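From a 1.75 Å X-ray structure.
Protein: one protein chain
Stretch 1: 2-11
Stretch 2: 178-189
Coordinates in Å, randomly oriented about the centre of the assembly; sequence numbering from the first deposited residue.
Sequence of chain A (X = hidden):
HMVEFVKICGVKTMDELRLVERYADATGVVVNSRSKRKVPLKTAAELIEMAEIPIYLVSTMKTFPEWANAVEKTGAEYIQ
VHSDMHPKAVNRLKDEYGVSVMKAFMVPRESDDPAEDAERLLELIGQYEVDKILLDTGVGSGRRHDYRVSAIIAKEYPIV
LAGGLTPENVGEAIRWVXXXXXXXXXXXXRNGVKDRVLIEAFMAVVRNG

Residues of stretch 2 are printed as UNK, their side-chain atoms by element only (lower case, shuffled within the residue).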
ATOM      1  N   MET A   2      11.911   9.950  10.910  1.00 29.88           N
ATOM      2  CA  MET A   2      12.516   9.149   9.847  1.00 38.30           C
ATOM      3  C   MET A   2      11.587   8.026   9.402  1.00 32.34           C
ATOM      4  O   MET A   2      11.202   7.159  10.196  1.00 26.44           O
ATOM      5  CB  MET A   2      13.864   8.597  10.308  1.00 52.51           C
ATOM      6  CG  MET A   2      14.759   9.674  10.923  1.00 67.60           C
ATOM      7  SD  MET A   2      14.706  11.269  10.054  1.00 75.70           S
ATOM      8  CE  MET A   2      15.521  10.856   8.512  1.00 75.29           C
ATOM      9  N   VAL A   3      11.195   8.088   8.132  1.00 27.99           N
ATOM     10  CA  VAL A   3      10.422   7.022   7.504  1.00 22.88           C
ATOM     11  C   VAL A   3      11.395   5.957   7.014  1.00 25.81           C
ATOM     12  O   VAL A   3      12.398   6.269   6.360  1.00 25.66           O
ATOM     13  CB  VAL A   3       9.569   7.579   6.350  1.00 30.11           C
ATOM     14  CG1 VAL A   3       8.780   6.474   5.687  1.00 30.02           C
ATOM     15  CG2 VAL A   3       8.618   8.659   6.851  1.00 24.35           C
ATOM     16  N   GLU A   4      11.118   4.696   7.341  1.00 20.03           N
ATOM     17  CA  GLU A   4      12.056   3.640   6.987  1.00 24.65           C
ATOM     18  C   GLU A   4      11.662   2.857   5.744  1.00 27.59           C
ATOM     19  O   GLU A   4      12.504   2.133   5.196  1.00 35.94           O
ATOM     20  CB  GLU A   4      12.232   2.662   8.157  1.00 31.69           C
ATOM     21  CG  GLU A   4      12.939   3.222   9.415  1.00 50.49           C
ATOM     22  CD  GLU A   4      14.146   4.142   9.172  1.00 60.26           C
ATOM     23  OE1 GLU A   4      14.664   4.256   8.039  1.00 63.14           O
ATOM     24  OE2 GLU A   4      14.597   4.767  10.159  1.00 62.52           O
ATOM     25  N   PHE A   5      10.428   2.983   5.277  1.00 19.63           N
ATOM     26  CA  PHE A   5       9.922   2.126   4.218  1.00 17.41           C
ATOM     27  C   PHE A   5       9.202   2.986   3.193  1.00 19.40           C
ATOM     28  O   PHE A   5       8.326   3.773   3.547  1.00 15.33           O
ATOM     29  CB  PHE A   5       8.982   1.064   4.804  1.00 17.82           C
ATOM     30  CG  PHE A   5       8.278   0.208   3.782  1.00 19.10           C
ATOM     31  CD1 PHE A   5       8.878  -0.942   3.288  1.00 21.24           C
ATOM     32  CD2 PHE A   5       6.982   0.513   3.372  1.00 17.02           C
ATOM     33  CE1 PHE A   5       8.224  -1.739   2.373  1.00 21.74           C
ATOM     34  CE2 PHE A   5       6.310  -0.293   2.460  1.00 16.35           C
ATOM     35  CZ  PHE A   5       6.932  -1.422   1.958  1.00 21.13           C
ATOM     36  N   VAL A   6       9.583   2.860   1.930  1.00 14.43           N
ATOM     37  CA  VAL A   6       8.920   3.577   0.847  1.00  7.67           C
ATOM     38  C   VAL A   6       8.496   2.567  -0.202  1.00  8.99           C
ATOM     39  O   VAL A   6       9.327   1.796  -0.694  1.00 10.68           O
ATOM     40  CB  VAL A   6       9.836   4.635   0.210  1.00 14.89           C
ATOM     41  CG1 VAL A   6       9.090   5.353  -0.918  1.00 12.02           C
ATOM     42  CG2 VAL A   6      10.360   5.604   1.281  1.00 13.75           C
ATOM     43  N   LYS A   7       7.212   2.577  -0.548  1.00 12.16           N
ATOM     44  CA  LYS A   7       6.668   1.678  -1.556  1.00 10.85           C
ATOM     45  C   LYS A   7       6.087   2.526  -2.676  1.00  8.65           C
ATOM     46  O   LYS A   7       5.345   3.475  -2.407  1.00 11.06           O
ATOM     47  CB  LYS A   7       5.605   0.759  -0.956  1.00 10.99           C
ATOM     48  CG  LYS A   7       4.878  -0.105  -1.990  1.00 12.39           C
ATOM     49  CD  LYS A   7       4.016  -1.191  -1.309  1.00 11.57           C
ATOM     50  CE  LYS A   7       3.021  -1.813  -2.286  1.00 14.96           C
ATOM     51  NZ  LYS A   7       1.761  -0.995  -2.422  1.00 14.47           N
ATOM     52  N   ILE A   8       6.474   2.233  -3.918  1.00  7.53           N
ATOM     53  CA  ILE A   8       5.880   2.881  -5.087  1.00 13.68           C
ATOM     54  C   ILE A   8       5.032   1.833  -5.786  1.00 12.40           C
ATOM     55  O   ILE A   8       5.556   0.852  -6.339  1.00 14.89           O
ATOM     56  CB  ILE A   8       6.929   3.471  -6.042  1.00 10.99           C
ATOM     57  CG1 ILE A   8       7.727   4.589  -5.347  1.00 11.71           C
ATOM     58  CG2 ILE A   8       6.250   3.992  -7.303  1.00 11.65           C
ATOM     59  CD1 ILE A   8       8.941   5.080  -6.140  1.00 12.86           C
ATOM     60  N   CYS A   9       3.729   2.042  -5.778  1.00 10.12           N
ATOM     61  CA  CYS A   9       2.782   1.009  -6.172  1.00 11.12           C
ATOM     62  C   CYS A   9       2.344   1.214  -7.618  1.00 15.08           C
ATOM     63  O   CYS A   9       2.439   2.314  -8.171  1.00 14.92           O
ATOM     64  CB  CYS A   9       1.560   1.020  -5.251  1.00 17.39           C
ATOM     65  SG  CYS A   9       0.447  -0.395  -5.512  1.00 21.47           S
ATOM     66  N   GLY A  10       1.887   0.125  -8.235  1.00 10.89           N
ATOM     67  CA  GLY A  10       1.225   0.210  -9.523  1.00 10.12           C
ATOM     68  C   GLY A  10       2.122   0.193 -10.748  1.00 14.04           C
ATOM     69  O   GLY A  10       1.846   0.903 -11.721  1.00 11.52           O
ATOM     70  N   VAL A  11       3.187  -0.588 -10.744  1.00 15.53           N
ATOM     71  CA  VAL A  11       4.008  -0.674 -11.947  1.00 12.66           C
ATOM     72  C   VAL A  11       3.310  -1.576 -12.952  1.00 16.08           C
ATOM     73  O   VAL A  11       2.747  -2.622 -12.593  1.00 12.83           O
ATOM     74  CB  VAL A  11       5.435  -1.163 -11.630  1.00 12.67           C
ATOM     75  CG1 VAL A  11       6.189  -0.107 -10.825  1.00 15.50           C
ATOM     76  CG2 VAL A  11       5.396  -2.499 -10.875  1.00 21.43           C
ATOM     77  N   UNK A 178       3.598  10.745  11.288  1.00 19.71           N
ATOM     78  CA  UNK A 178       4.800  10.015  11.681  1.00 23.79           C
ATOM     79  C   UNK A 178       4.670   8.507  11.443  1.00 19.87           C
ATOM     80  O   UNK A 178       4.813   7.710  12.375  1.00 18.13           O
ATOM     81  c   UNK A 178       5.915  11.989  14.826  1.00 39.76           C
ATOM     82  c   UNK A 178       5.494  11.772  13.389  1.00 28.65           C
ATOM     83  c   UNK A 178       5.170  10.308  13.129  1.00 20.97           C
ATOM     84  c   UNK A 178       6.491  13.376  15.016  1.00 47.69           C
ATOM     85  n   UNK A 178       5.492  14.427  14.673  1.00 49.43           N
ATOM     86  N   UNK A 179       4.430   8.088  10.207  1.00 16.25           N
ATOM     87  CA  UNK A 179       4.322   6.662   9.900  1.00 19.08           C
ATOM     88  C   UNK A 179       5.699   6.026   9.779  1.00 20.75           C
ATOM     89  O   UNK A 179       6.723   6.705   9.646  1.00 20.37           O
ATOM     90  c   UNK A 179       4.147   7.883   7.876  1.00 16.90           C
ATOM     91  c   UNK A 179       3.598   6.659   8.549  1.00 18.05           C
ATOM     92  c   UNK A 179       4.347   8.921   8.993  1.00 17.53           C
ATOM     93  N   UNK A 180       5.705   4.692   9.824  1.00 16.33           N
ATOM     94  CA  UNK A 180       6.919   3.939   9.538  1.00 14.69           C
ATOM     95  C   UNK A 180       7.185   3.820   8.046  1.00 11.11           C
ATOM     96  O   UNK A 180       8.330   3.577   7.646  1.00 19.86           O
ATOM     97  c   UNK A 180       6.848   2.546  10.158  1.00 20.12           C
ATOM     98  N   UNK A 181       6.160   3.989   7.217  1.00 16.00           N
ATOM     99  CA  UNK A 181       6.330   3.875   5.786  1.00 10.41           C
ATOM    100  C   UNK A 181       5.340   4.754   5.057  1.00 13.68           C
ATOM    101  O   UNK A 181       4.378   5.260   5.633  1.00 13.08           O
ATOM    102  N   UNK A 182       5.610   4.957   3.772  1.00 10.84           N
ATOM    103  CA  UNK A 182       4.693   5.675   2.900  1.00 10.62           C
ATOM    104  C   UNK A 182       4.557   4.878   1.615  1.00 12.69           C
ATOM    105  O   UNK A 182       5.490   4.183   1.199  1.00  7.53           O
ATOM    106  c   UNK A 182       6.580   7.119   2.026  1.00 10.58           C
ATOM    107  c   UNK A 182       5.158   7.114   2.584  1.00 10.43           C
ATOM    108  c   UNK A 182       5.055   8.012   3.829  1.00 13.39           C
ATOM    109  N   UNK A 183       3.383   4.998   0.992  1.00  9.99           N
ATOM    110  CA  UNK A 183       3.034   4.348  -0.266  1.00 11.71           C
ATOM    111  C   UNK A 183       2.498   5.402  -1.224  1.00 10.64           C
ATOM    112  O   UNK A 183       1.649   6.213  -0.837  1.00 11.88           O
ATOM    113  c   UNK A 183       1.593   2.536  -1.302  1.00 23.28           C
ATOM    114  c   UNK A 183       1.983   3.250  -0.034  1.00 13.50           C
ATOM    115  o   UNK A 183       0.602   2.940  -1.950  1.00 17.69           O
ATOM    116  o   UNK A 183       2.250   1.540  -1.635  1.00 19.99           O
ATOM    117  N   UNK A 184       2.987   5.399  -2.467  1.00  9.40           N
ATOM    118  CA  UNK A 184       2.624   6.416  -3.453  1.00  6.85           C
ATOM    119  C   UNK A 184       2.457   5.745  -4.807  1.00 10.02           C
ATOM    120  O   UNK A 184       3.187   4.807  -5.131  1.00 11.29           O
ATOM    121  c   UNK A 184       3.243   8.677  -4.457  1.00 14.15           C
ATOM    122  c   UNK A 184       5.039   7.002  -3.963  1.00  8.34           C
ATOM    123  c   UNK A 184       3.687   7.544  -3.526  1.00 11.48           C
ATOM    124  N   UNK A 185       1.502   6.231  -5.598  1.00 11.66           N
ATOM    125  CA  UNK A 185       1.312   5.711  -6.947  1.00 15.91           C
ATOM    126  C   UNK A 185       1.177   6.853  -7.943  1.00 10.95           C
ATOM    127  O   UNK A 185       2.169   7.245  -8.570  1.00 13.72           O
ATOM    128  o   UNK A 185      -0.057   4.203  -8.288  1.00 31.03           O
ATOM    129  c   UNK A 185       0.081   4.797  -7.001  1.00 28.72           C
ATOM    130  N   UNK A 186      -0.034   7.412  -8.095  1.00  9.38           N
ATOM    131  CA  UNK A 186      -0.213   8.448  -9.109  1.00 17.31           C
ATOM    132  C   UNK A 186       0.569   9.722  -8.797  1.00 14.86           C
ATOM    133  O   UNK A 186       0.836  10.504  -9.713  1.00 11.44           O
ATOM    134  c   UNK A 186      -1.700   8.771  -9.303  1.00 22.72           C
ATOM    135  o   UNK A 186      -2.294   9.271  -8.124  1.00 24.89           O
ATOM    136  N   UNK A 187       0.943   9.955  -7.539  1.00 11.71           N
ATOM    137  CA  UNK A 187       1.731  11.138  -7.211  1.00 11.38           C
ATOM    138  C   UNK A 187       3.107  11.188  -7.851  1.00 12.64           C
ATOM    139  O   UNK A 187       3.740  12.255  -7.855  1.00 15.03           O
ATOM    140  N   UNK A 188       3.605  10.069  -8.382  1.00 10.59           N
ATOM    141  CA  UNK A 188       4.906  10.097  -9.054  1.00 10.79           C
ATOM    142  C   UNK A 188       4.769   9.635 -10.502  1.00 10.60           C
ATOM    143  O   UNK A 188       5.730   9.153 -11.109  1.00 10.98           O
ATOM    144  c   UNK A 188       6.294   9.929  -6.921  1.00 13.54           C
ATOM    145  c   UNK A 188       5.533   7.821  -8.095  1.00 11.65           C
ATOM    146  c   UNK A 188       5.969   9.273  -8.288  1.00 10.62           C
ATOM    147  N   UNK A 189       3.574   9.800 -11.065  1.00 12.40           N
ATOM    148  CA  UNK A 189       3.324   9.528 -12.474  1.00 12.72           C
ATOM    149  C   UNK A 189       3.262  10.816 -13.289  1.00 13.51           C
ATOM    150  O   UNK A 189       2.616  11.788 -12.891  1.00 15.79           O
ATOM    151  c   UNK A 189       2.009   8.768 -12.641  1.00  9.31           C
ATOM    152  o   UNK A 189      -0.272   7.173 -12.628  1.00 17.08           O
ATOM    153  c   UNK A 189       2.078   7.346 -12.124  1.00 10.41           C
ATOM    154  o   UNK A 189       0.694   5.525 -11.551  1.00 14.41           O
ATOM    155  c   UNK A 189       0.734   6.636 -12.105  1.00 16.76           C
TER

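Position 178 carries four carbons in a row ending in a nitrogen. The chain leads away from stretch 1 and touches nothing there. This is K178. At 179 three carbons close a ring onto the backbone N, which identifies P179. Its O lies 3.9 Å from V3 CG2.

Position 180 has a single side-chain carbon, pointing away from stretch 1, so it is A180. Its backbone does the work: E4 N donates to A180 O at 3.0 Å, and F5 N makes a weak hydrogen bond to the same A180 O at 3.2 Å.

Position 181 has no side-chain atoms and is G181. The edge of the F5 ring lies beside its CA. A CB here would clash with F5 CD2, at 2.9 Å. The bare CA also sits 3.0 Å from F5 O, a CA-H...O contact.

Position 182 shows one carbon carrying two more, a branched apolar group: V182. V182 CG2 packs 4.1 Å from V6 CG2 and 4.3 Å from V3 CG1.

Position 183 has two carbons, the second bearing two oxygens. One oxygen is 2.7 Å from K7 NZ. The short carboxylate is that of D183, and the oxygen is OD1. The pair is a salt bridge, buried, with opposite charges meeting on the same face of the sheet.

At 184 one carbon again carries two. This is V184, whose CG1 lies 3.9 Å from I8 CG1.

Position 185 has one carbon, then one oxygen, and is S185. S185 OG lies 3.1 Å from C9 O. Position 186 has the same atoms but points away and makes no contact; it is S186.

Position 187 has no side chain and is out of reach of stretch 1: G187. A CB would be crowded by V184 CG2 at 3.1 Å. Position 188 has one carbon carrying two and points toward stretch 1. It is V188, with CG2 4.0 Å from I8 CG2. Position 189 has three carbons, the third carrying two oxygens: E189. Its end comes nearer to stretch 1 without making contact.

The contact is a parallel strand pairing. V182 N donates to F5 O at 3.0 Å, and K7 N to V182 O at 2.9 Å. V184 N then donates to K7 O at 3.0 Å, and C9 N to V184 O at 2.9 Å. This alternation fixes the register. V6, I8, V182 and V184 share one face and pack as aliphatic pairs. F5, K7 and D183 lie on the other, where the salt bridge adds a polar tie.

Stretch 2, residues 178-189: KPAGVDVSSGVE
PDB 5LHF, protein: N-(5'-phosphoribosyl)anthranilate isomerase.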